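Local coordinates for transcriptional regulator, GntR family (Thermotoga maritima, PDB 3SXM), which probably acts as a metal-binding, DNA-binding transcriptional regulator of the GntR family, of which this chain is the metal-free C-terminal FCD domain, at residues R9-T14 with D84-V89; T14-E19 with H125-E130; V20-N25 with L65-S70. The protein carries 3 engineered substitutions. All coordinates share one frame; numbering follows the deposited sequence. Where two conformers were deposited one is given.

How the interactions relate
All three contacts fall along helix 5-25, which meets helix 73-90 in interaction 1, helix 115-135 in interaction 2 and helix 51-68 in interaction 3. Interactions 1 and 2 share T14 and have centres about 8 Å apart; I86 CD1 rests on R15 CG at 3.8 Å. Interaction 3 lies about 13 Å from interaction 2, centre to centre, and the two meet where I67 CD1 comes within 3.8 Å of M18 O. Interactions 1 and 3, their centres about 17 Å apart, do not touch. Interaction 2 holds H125, which binds zinc with D59, H63 and H103 in another structure of this protein; no metal is bound here.

Interaction 1 of 3, residues R9-T14 with D84-V89; sequences RETIET and DRIDLV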
loop_
_atom_site.group_PDB
_atom_site.type_symbol
_atom_site.label_atom_id
_atom_site.label_comp_id
_atom_site.label_asym_id
_atom_site.label_seq_id
_atom_site.Cartn_x
_atom_site.Cartn_y
_atom_site.Cartn_z
ATOM N N ARG A 9 13.434 2.766 7.989
ATOM C CA ARG A 9 13.116 1.689 7.064
ATOM C C ARG A 9 11.609 1.510 6.952
ATOM O O ARG A 9 11.075 1.270 5.839
ATOM C CB ARG A 9 13.790 0.398 7.489
ATOM C CG ARG A 9 15.333 0.409 7.329
ATOM C CD ARG A 9 15.850 -1.032 7.337
ATOM N NE ARG A 9 17.310 -1.130 7.338
ATOM C CZ ARG A 9 18.103 -0.982 6.284
ATOM N NH1 ARG A 9 17.610 -0.680 5.093
ATOM N NH2 ARG A 9 19.414 -1.118 6.449
ATOM N N GLU A 10 10.919 1.661 8.067
ATOM C CA GLU A 10 9.459 1.502 8.067
ATOM C C GLU A 10 8.847 2.578 7.217
ATOM O O GLU A 10 7.846 2.343 6.523
ATOM C CB GLU A 10 8.829 1.551 9.457
ATOM C CG GLU A 10 9.019 0.321 10.291
ATOM C CD GLU A 10 8.406 0.450 11.674
ATOM O OE1 GLU A 10 8.008 1.580 12.034
ATOM O OE2 GLU A 10 8.382 -0.552 12.399
ATOM N N THR A 11 9.376 3.776 7.299
ATOM C CA THR A 11 8.862 4.926 6.550
ATOM C C THR A 11 9.027 4.699 5.050
ATOM O O THR A 11 8.082 4.867 4.278
ATOM C CB THR A 11 9.612 6.234 7.003
ATOM O OG1 THR A 11 9.485 6.429 8.404
ATOM C CG2 THR A 11 8.992 7.412 6.329
ATOM N N ILE A 12 10.213 4.335 4.623
ATOM C CA ILE A 12 10.487 4.097 3.228
ATOM C C ILE A 12 9.634 2.937 2.702
ATOM O O ILE A 12 9.079 3.026 1.612
ATOM C CB ILE A 12 11.956 3.841 3.019
ATOM C CG1 ILE A 12 12.786 5.105 3.369
ATOM C CG2 ILE A 12 12.199 3.366 1.595
ATOM C CD1 ILE A 12 12.582 6.283 2.448
ATOM N N GLU A 13 9.506 1.848 3.469
ATOM C CA GLU A 13 8.725 0.692 3.007
ATOM C C GLU A 13 7.266 1.131 2.839
ATOM O O GLU A 13 6.619 0.700 1.874
ATOM C CB GLU A 13 8.814 -0.459 3.974
ATOM C CG GLU A 13 7.954 -1.652 3.559
ATOM C CD GLU A 13 8.142 -2.885 4.421
ATOM O OE1 GLU A 13 8.208 -2.763 5.676
ATOM O OE2 GLU A 13 8.276 -3.997 3.856
ATOM N N THR A 14 6.745 1.931 3.775
ATOM C CA THR A 14 5.373 2.444 3.644
ATOM C C THR A 14 5.222 3.291 2.406
ATOM O O THR A 14 4.211 3.191 1.672
ATOM C CB THR A 14 4.943 3.197 4.922
ATOM O OG1 THR A 14 5.055 2.303 6.023
ATOM C CG2 THR A 14 3.536 3.708 4.819
ATOM N N ASP A 84 4.316 14.229 7.686
ATOM C CA ASP A 84 5.319 14.846 8.581
ATOM C C ASP A 84 6.407 13.857 8.878
ATOM O O ASP A 84 7.590 14.242 8.983
ATOM C CB ASP A 84 4.682 15.393 9.832
ATOM C CG ASP A 84 4.003 16.723 9.611
ATOM O OD1 ASP A 84 4.232 17.348 8.552
ATOM O OD2 ASP A 84 3.205 17.130 10.494
ATOM N N ARG A 85 6.077 12.592 9.029
ATOM C CA ARG A 85 7.085 11.547 9.243
ATOM C C ARG A 85 7.968 11.344 8.003
ATOM O O ARG A 85 9.209 11.266 8.080
ATOM C CB ARG A 85 6.370 10.236 9.660
ATOM C CG ARG A 85 7.286 9.054 9.726
ATOM C CD ARG A 85 6.683 7.945 10.541
ATOM N NE ARG A 85 7.494 6.754 10.443
ATOM C CZ ARG A 85 7.344 5.675 11.199
ATOM N NH1 ARG A 85 6.351 5.620 12.123
ATOM N NH2 ARG A 85 8.177 4.638 11.056
ATOM N N ILE A 86 7.357 11.285 6.826
ATOM C CA ILE A 86 8.071 11.230 5.564
ATOM C C ILE A 86 9.061 12.409 5.478
ATOM O O ILE A 86 10.229 12.224 5.082
ATOM C CB ILE A 86 7.104 11.242 4.353
ATOM C CG1 ILE A 86 6.310 9.934 4.309
ATOM C CG2 ILE A 86 7.859 11.529 3.073
ATOM C CD1 ILE A 86 5.274 9.855 3.219
ATOM N N ASP A 87 8.590 13.605 5.848
ATOM C CA ASP A 87 9.344 14.841 5.709
ATOM C C ASP A 87 10.499 14.819 6.704
ATOM O O ASP A 87 11.586 15.292 6.386
ATOM C CB ASP A 87 8.431 16.038 5.956
ATOM C CG ASP A 87 8.887 17.332 5.309
ATOM O OD1 ASP A 87 9.834 17.340 4.517
ATOM O OD2 ASP A 87 8.209 18.344 5.578
ATOM N N LEU A 88 10.284 14.321 7.925
ATOM C CA LEU A 88 11.371 14.194 8.916
ATOM C C LEU A 88 12.464 13.342 8.298
ATOM O O LEU A 88 13.674 13.716 8.312
ATOM C CB LEU A 88 10.827 13.579 10.205
ATOM C CG LEU A 88 11.748 13.300 11.358
ATOM C CD1 LEU A 88 10.992 12.945 12.567
ATOM C CD2 LEU A 88 12.840 12.279 11.164
ATOM N N VAL A 89 12.080 12.169 7.768
ATOM C CA VAL A 89 13.056 11.262 7.187
ATOM C C VAL A 89 13.797 11.899 6.021
ATOM O O VAL A 89 15.053 11.767 5.899
ATOM C CB VAL A 89 12.433 9.857 6.839
ATOM C CG1 VAL A 89 13.406 9.047 6.050
ATOM C CG2 VAL A 89 12.030 9.208 8.109
HETATM O O HOH W 1 6.201 3.150 13.584
#
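T11 faces I86 with their CA atoms 6.4 Å apart, where helices 5-25 and 73-90 approach to 10.0 Å between local axes and run at 118° to one another. R85 brings the polar half of the contact. Its CG is anti to the backbone N (chi1 172°), and the extended chain beyond carries the guanidinium across to the neighbouring helix. There NE donates to T11 OG1 at 2.9 Å, almost straight at 170° and close to the guanidinium plane. Round the corner, on the edge between NH2 and NH1, NH2 makes a salt bridge to E10 OE1 at 3.2 Å, reaching the anti lone pair with the two planar groups nearly coplanar. A water accepts from R85 NH1 at 2.9 Å and donates to that same OE1, closing a ring of bonds that, with the T11 bond, should fix the rotation of the guanidinium. This is a crossing of two helices in the all-helical FCD domain, close to the dimer interface. E10 OE2 pairs with K6 and also meets E73 N of the second subunit. F7 O, a turn before T11, accepts from both T11 OG1 and R85 NH2. The apolar half belongs to T11 CG2, which lies 4.0 Å from I86 CA and just as far from V89 CG2, the threonine and valine side chains lying alongside one another, pointing opposite ways.

Interaction 2 of 3, residues T14-E19 with H125-E130; sequences TRIMME and HLKNVE
E19 OE2 is gripped side-on by R15, both on the face of helix 5-25 turned to L126: NE donates to it at 2.9 Å with an N-H...O angle of 155°, and NH2 at 3.1 Å, both from the guanidinium plane. NH2 uses the syn lone pair, whereas NE comes in on the syn side but tilted out of the carboxylate plane. Y79 OH is a further partner of this oxygen. The arginine chain bends at chi3 (68°), turning NE back toward E19. Over one face of the guanidinium so held, L126 CD2 sits centrally, 3.6 Å from R15 CZ, the two side chains crossing at about a right angle. The other methyl of the leucine, CD1, packs on I16 CG1 at 3.7 Å, so L126 straddles the arginine and the isoleucine. Helices 5-25 and 115-135 pass here almost antiparallel, at 169° with local axes 10.5 Å apart, as neighbours in the helical bundle of the FCD domain. The polar side of the contact borders the metal pocket: H125 is a zinc ligand in another structure of this protein, and a water lies 2.8 Å from its NE2 and accepts a hydrogen bond from R15 NH2 at 2.9 Å. E19 OE1 hydrogen-bonds to H63 ND1, which makes E19 a second-shell residue to another of the zinc ligands and probably fixes the turn of that imidazole. Farther out, I16 CD1 meets the aliphatic chain of K127, with CE 4.0 Å away.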
loop_
_atom_site.group_PDB
_atom_site.type_symbol
_atom_site.label_atom_id
_atom_site.label_comp_id
_atom_site.label_asym_id
_atom_site.label_seq_id
_atom_site.Cartn_x
_atom_site.Cartn_y
_atom_site.Cartn_z
ATOM N N THR A 14 6.745 1.931 3.775
ATOM C CA THR A 14 5.373 2.444 3.644
ATOM C C THR A 14 5.222 3.291 2.406
ATOM O O THR A 14 4.211 3.191 1.672
ATOM C CB THR A 14 4.943 3.197 4.922
ATOM O OG1 THR A 14 5.055 2.303 6.023
ATOM C CG2 THR A 14 3.536 3.708 4.819
ATOM N N ARG A 15 6.192 4.125 2.080
ATOM C CA ARG A 15 6.159 4.899 0.854
ATOM C C ARG A 15 6.173 4.024 -0.376
ATOM O O ARG A 15 5.446 4.309 -1.344
ATOM C CB ARG A 15 7.355 5.879 0.804
ATOM C CG ARG A 15 7.278 6.986 1.812
ATOM C CD ARG A 15 8.428 7.996 1.644
ATOM N NE ARG A 15 8.295 8.732 0.426
ATOM C CZ ARG A 15 9.196 9.567 -0.081
ATOM N NH1 ARG A 15 10.260 9.916 0.636
ATOM N NH2 ARG A 15 8.977 10.103 -1.267
ATOM N N ILE A 16 6.994 2.968 -0.384
ATOM C CA ILE A 16 7.066 2.040 -1.552
ATOM C C ILE A 16 5.669 1.449 -1.726
ATOM O O ILE A 16 5.098 1.474 -2.837
ATOM C CB ILE A 16 8.126 0.981 -1.377
ATOM C CG1 ILE A 16 9.554 1.604 -1.450
ATOM C CG2 ILE A 16 7.980 -0.081 -2.440
ATOM C CD1 ILE A 16 10.635 0.684 -1.046
ATOM N N MET A 17 5.102 0.916 -0.639
ATOM C CA MET A 17 3.737 0.341 -0.673
ATOM C C MET A 17 2.744 1.284 -1.348
ATOM O O MET A 17 1.997 0.846 -2.263
ATOM C CB MET A 17 3.296 -0.065 0.740
ATOM C CG MET A 17 1.849 -0.591 0.816
ATOM S SD MET A 17 1.357 -0.953 2.483
ATOM C CE MET A 17 1.248 0.693 3.155
ATOM N N MET A 18 2.639 2.507 -0.860
ATOM C CA MET A 18 1.586 3.412 -1.299
ATOM C C MET A 18 1.921 4.015 -2.666
ATOM O O MET A 18 1.080 4.069 -3.564
ATOM C CB MET A 18 1.353 4.513 -0.274
ATOM C CG MET A 18 0.918 3.990 1.093
ATOM S SD MET A 18 0.627 5.252 2.317
ATOM C CE MET A 18 -0.844 5.898 1.742
ATOM N N GLU A 19 3.133 4.532 -2.833
ATOM C CA GLU A 19 3.481 5.261 -4.076
ATOM C C GLU A 19 3.522 4.337 -5.275
ATOM O O GLU A 19 3.068 4.695 -6.360
ATOM C CB GLU A 19 4.781 6.052 -3.879
ATOM C CG GLU A 19 4.735 7.080 -2.795
ATOM C CD GLU A 19 6.000 7.901 -2.762
ATOM O OE1 GLU A 19 6.650 7.951 -3.832
ATOM O OE2 GLU A 19 6.327 8.517 -1.726
ATOM N N HIS A 125 14.817 4.830 -6.454
ATOM C CA HIS A 125 14.956 6.091 -5.777
ATOM C C HIS A 125 14.744 5.937 -4.279
ATOM O O HIS A 125 15.540 6.421 -3.447
ATOM C CB HIS A 125 13.966 7.107 -6.351
ATOM C CG HIS A 125 13.775 8.307 -5.499
ATOM N ND1 HIS A 125 14.748 9.284 -5.387
ATOM C CD2 HIS A 125 12.789 8.656 -4.645
ATOM C CE1 HIS A 125 14.341 10.202 -4.538
ATOM N NE2 HIS A 125 13.163 9.845 -4.063
ATOM N N LEU A 126 13.663 5.268 -3.900
ATOM C CA LEU A 126 13.340 5.163 -2.499
ATOM C C LEU A 126 14.331 4.265 -1.778
ATOM O O LEU A 126 14.716 4.602 -0.640
ATOM C CB LEU A 126 11.870 4.660 -2.367
ATOM C CG LEU A 126 10.803 5.679 -2.819
ATOM C CD1 LEU A 126 9.424 5.035 -2.871
ATOM C CD2 LEU A 126 10.776 6.925 -1.890
ATOM N N LYS A 127 14.773 3.174 -2.389
ATOM C CA LYS A 127 15.768 2.295 -1.772
ATOM C C LYS A 127 17.116 3.000 -1.665
ATOM O O LYS A 127 17.849 2.776 -0.710
ATOM C CB LYS A 127 15.885 0.946 -2.443
ATOM C CG LYS A 127 14.566 0.192 -2.358
ATOM C CD LYS A 127 14.695 -1.290 -2.248
ATOM C CE LYS A 127 13.334 -1.944 -2.424
ATOM N NZ LYS A 127 13.234 -3.372 -1.981
ATOM N N ASN A 128 17.417 3.857 -2.630
ATOM C CA ASN A 128 18.700 4.596 -2.624
ATOM C C ASN A 128 18.687 5.628 -1.527
ATOM O O ASN A 128 19.698 5.750 -0.796
ATOM C CB ASN A 128 18.929 5.298 -3.975
ATOM C CG ASN A 128 19.390 4.351 -5.091
ATOM O OD1 ASN A 128 19.758 3.206 -4.862
ATOM N ND2 ASN A 128 19.409 4.869 -6.310
ATOM N N VAL A 129 17.593 6.374 -1.391
ATOM C CA VAL A 129 17.395 7.323 -0.300
ATOM C C VAL A 129 17.558 6.605 1.044
ATOM O O VAL A 129 18.300 7.046 1.927
ATOM C CB VAL A 129 16.053 8.021 -0.449
ATOM C CG1 VAL A 129 15.609 8.678 0.811
ATOM C CG2 VAL A 129 16.117 8.989 -1.625
ATOM N N GLU A 130 16.890 5.481 1.188
ATOM C CA GLU A 130 16.941 4.685 2.398
ATOM C C GLU A 130 18.383 4.323 2.733
ATOM O O GLU A 130 18.824 4.541 3.873
ATOM C CB GLU A 130 16.097 3.420 2.233
ATOM C CG GLU A 130 16.080 2.512 3.430
ATOM C CD GLU A 130 15.217 1.310 3.181
ATOM O OE1 GLU A 130 15.253 0.754 2.059
ATOM O OE2 GLU A 130 14.440 0.970 4.072
HETATM O O HOH W 2 11.537 11.189 -2.228
#

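Interaction 3 of 3, residues V20-N25 with L65-S70; sequences VFCLEN and LFIRAS
The F66 ring is approached obliquely by L23 CD1, whose nearest ring atom is CD1 at 4.5 Å, a loose apolar touch completed by residues beyond the two segments. I30, L106 and I110 also bear on the phenylalanine, L23 itself reaches I30, I110 and L122, and the I67 side chain packs on I76 and Y79 of helix 73-90, so these residues belong to the hydrophobic core of the FCD helical bundle, where helix 5-25 runs up against helix 51-68. F66 also lies near the metal pocket: its side chain comes to about 4 Å, nearest atoms, from that of H63, a zinc ligand in another structure of this protein. The backbones are closest at C22 and I67, and again at L23 and F66, each pair with CA atoms 5.7 Å apart. Such an approach puts the small cysteine directly against the opposing main chain: C22 CB is only 3.2 Å from F66 O, a tight packing contact. SG, anti to the carbonyl carbon (chi1 -67°), lies between two carbons of the other segment, I67 CD1 and S70 CB, each 3.9 Å away. I67 points its CB away from helix 5-25, yet the end of its side chain comes back to the sulfur. The S70 hydroxyl accepts from N72 N and donates to I67 O. That carbonyl oxygen accepts twice, from S70 N at 3.1 Å and from S70 OG at 2.7 Å, the latter arriving nearly in line with the carbonyl at a C=O...OG angle of 173°.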
loop_
_atom_site.group_PDB
_atom_site.type_symbol
_atom_site.label_atom_id
_atom_site.label_comp_id
_atom_site.label_asym_id
_atom_site.label_seq_id
_atom_site.Cartn_x
_atom_site.Cartn_y
_atom_site.Cartn_z
ATOM N N VAL A 20 4.113 3.166 -5.136
ATOM C CA VAL A 20 4.209 2.218 -6.240
ATOM C C VAL A 20 2.812 1.723 -6.587
ATOM O O VAL A 20 2.483 1.587 -7.765
ATOM C CB VAL A 20 5.159 1.061 -5.943
ATOM C CG1 VAL A 20 5.012 -0.072 -6.988
ATOM C CG2 VAL A 20 6.617 1.573 -5.847
ATOM N N PHE A 21 1.969 1.428 -5.583
ATOM C CA PHE A 21 0.606 1.022 -5.892
ATOM C C PHE A 21 -0.058 2.081 -6.760
ATOM O O PHE A 21 -0.753 1.742 -7.720
ATOM C CB PHE A 21 -0.228 0.823 -4.603
ATOM C CG PHE A 21 -1.651 0.392 -4.868
ATOM C CD1 PHE A 21 -1.952 -0.939 -5.028
ATOM C CD2 PHE A 21 -2.695 1.303 -4.925
ATOM C CE1 PHE A 21 -3.253 -1.373 -5.207
ATOM C CE2 PHE A 21 -3.976 0.873 -5.196
ATOM C CZ PHE A 21 -4.250 -0.444 -5.320
ATOM N N CYS A 22 0.040 3.344 -6.380
ATOM C CA CYS A 22 -0.656 4.402 -7.133
ATOM C C CYS A 22 -0.046 4.615 -8.525
ATOM O O CYS A 22 -0.768 4.756 -9.517
ATOM C CB CYS A 22 -0.713 5.693 -6.337
ATOM S SG CYS A 22 -1.745 5.569 -4.869
ATOM N N LEU A 23 1.284 4.666 -8.617
ATOM C CA LEU A 23 1.923 4.746 -9.929
ATOM C C LEU A 23 1.524 3.599 -10.867
ATOM O O LEU A 23 1.240 3.803 -12.076
ATOM C CB LEU A 23 3.479 4.824 -9.786
ATOM C CG LEU A 23 4.255 5.007 -11.102
ATOM C CD1 LEU A 23 3.836 6.261 -11.892
ATOM C CD2 LEU A 23 5.752 4.991 -10.759
ATOM N N GLU A 24 1.497 2.369 -10.360
ATOM C CA GLU A 24 1.155 1.209 -11.147
ATOM C C GLU A 24 -0.296 1.280 -11.620
ATOM O O GLU A 24 -0.602 0.997 -12.779
ATOM C CB GLU A 24 1.315 -0.047 -10.252
ATOM C CG GLU A 24 2.721 -0.613 -10.150
ATOM C CD GLU A 24 2.910 -1.857 -9.243
ATOM O OE1 GLU A 24 3.951 -2.561 -9.399
ATOM O OE2 GLU A 24 2.066 -2.106 -8.352
ATOM N N ASN A 25 -1.204 1.612 -10.746
ATOM C CA ASN A 25 -2.611 1.543 -11.058
ATOM C C ASN A 25 -3.230 2.804 -11.678
ATOM O O ASN A 25 -4.278 2.750 -12.204
ATOM C CB ASN A 25 -3.387 1.113 -9.807
ATOM C CG ASN A 25 -3.104 -0.298 -9.403
ATOM O OD1 ASN A 25 -2.398 -0.586 -8.477
ATOM N ND2 ASN A 25 -3.625 -1.174 -10.151
ATOM N N LEU A 65 1.711 13.761 -6.042
ATOM C CA LEU A 65 0.935 13.644 -7.292
ATOM C C LEU A 65 0.603 12.189 -7.531
ATOM O O LEU A 65 -0.538 11.850 -7.954
ATOM C CB LEU A 65 1.750 14.192 -8.514
ATOM C CG LEU A 65 1.186 13.847 -9.905
ATOM C CD1 LEU A 65 -0.124 14.427 -10.116
ATOM C CD2 LEU A 65 2.163 14.295 -10.965
ATOM N N PHE A 66 1.532 11.298 -7.281
ATOM C CA PHE A 66 1.307 9.859 -7.580
ATOM C C PHE A 66 0.101 9.425 -6.749
ATOM O O PHE A 66 -0.803 8.734 -7.233
ATOM C CB PHE A 66 2.516 9.010 -7.222
ATOM C CG PHE A 66 3.771 9.315 -8.033
ATOM C CD1 PHE A 66 3.722 9.902 -9.276
ATOM C CD2 PHE A 66 5.011 9.028 -7.486
ATOM C CE1 PHE A 66 4.897 10.193 -10.005
ATOM C CE2 PHE A 66 6.169 9.306 -8.237
ATOM C CZ PHE A 66 6.078 9.862 -9.456
ATOM N N ILE A 67 0.108 9.828 -5.501
ATOM C CA ILE A 67 -0.958 9.429 -4.539
ATOM C C ILE A 67 -2.287 10.069 -4.953
ATOM O O ILE A 67 -3.358 9.391 -5.000
ATOM C CB ILE A 67 -0.573 9.843 -3.137
ATOM C CG1 ILE A 67 0.695 9.114 -2.683
ATOM C CG2 ILE A 67 -1.732 9.672 -2.134
ATOM C CD1 ILE A 67 0.547 7.623 -2.402
ATOM N N ARG A 68 -2.252 11.362 -5.274
ATOM C CA ARG A 68 -3.447 12.122 -5.602
ATOM C C ARG A 68 -4.153 11.559 -6.840
ATOM O O ARG A 68 -5.387 11.576 -6.901
ATOM C CB ARG A 68 -3.102 13.618 -5.763
ATOM C CG ARG A 68 -4.212 14.493 -6.283
ATOM C CD ARG A 68 -5.325 14.673 -5.339
ATOM N NE ARG A 68 -4.958 15.432 -4.147
ATOM C CZ ARG A 68 -5.823 15.792 -3.210
ATOM N NH1 ARG A 68 -7.099 15.475 -3.333
ATOM N NH2 ARG A 68 -5.413 16.482 -2.160
ATOM N N ALA A 69 -3.395 11.038 -7.804
ATOM C CA ALA A 69 -3.921 10.547 -9.068
ATOM C C ALA A 69 -4.854 9.341 -8.847
ATOM O O ALA A 69 -5.652 9.044 -9.710
ATOM C CB ALA A 69 -2.746 10.197 -10.038
ATOM N N SER A 70 -4.735 8.661 -7.706
ATOM C CA SER A 70 -5.674 7.550 -7.369
ATOM C C SER A 70 -7.093 8.044 -7.267
ATOM O O SER A 70 -8.048 7.279 -7.470
ATOM C CB SER A 70 -5.268 6.831 -6.071
ATOM O OG SER A 70 -5.486 7.669 -4.971
#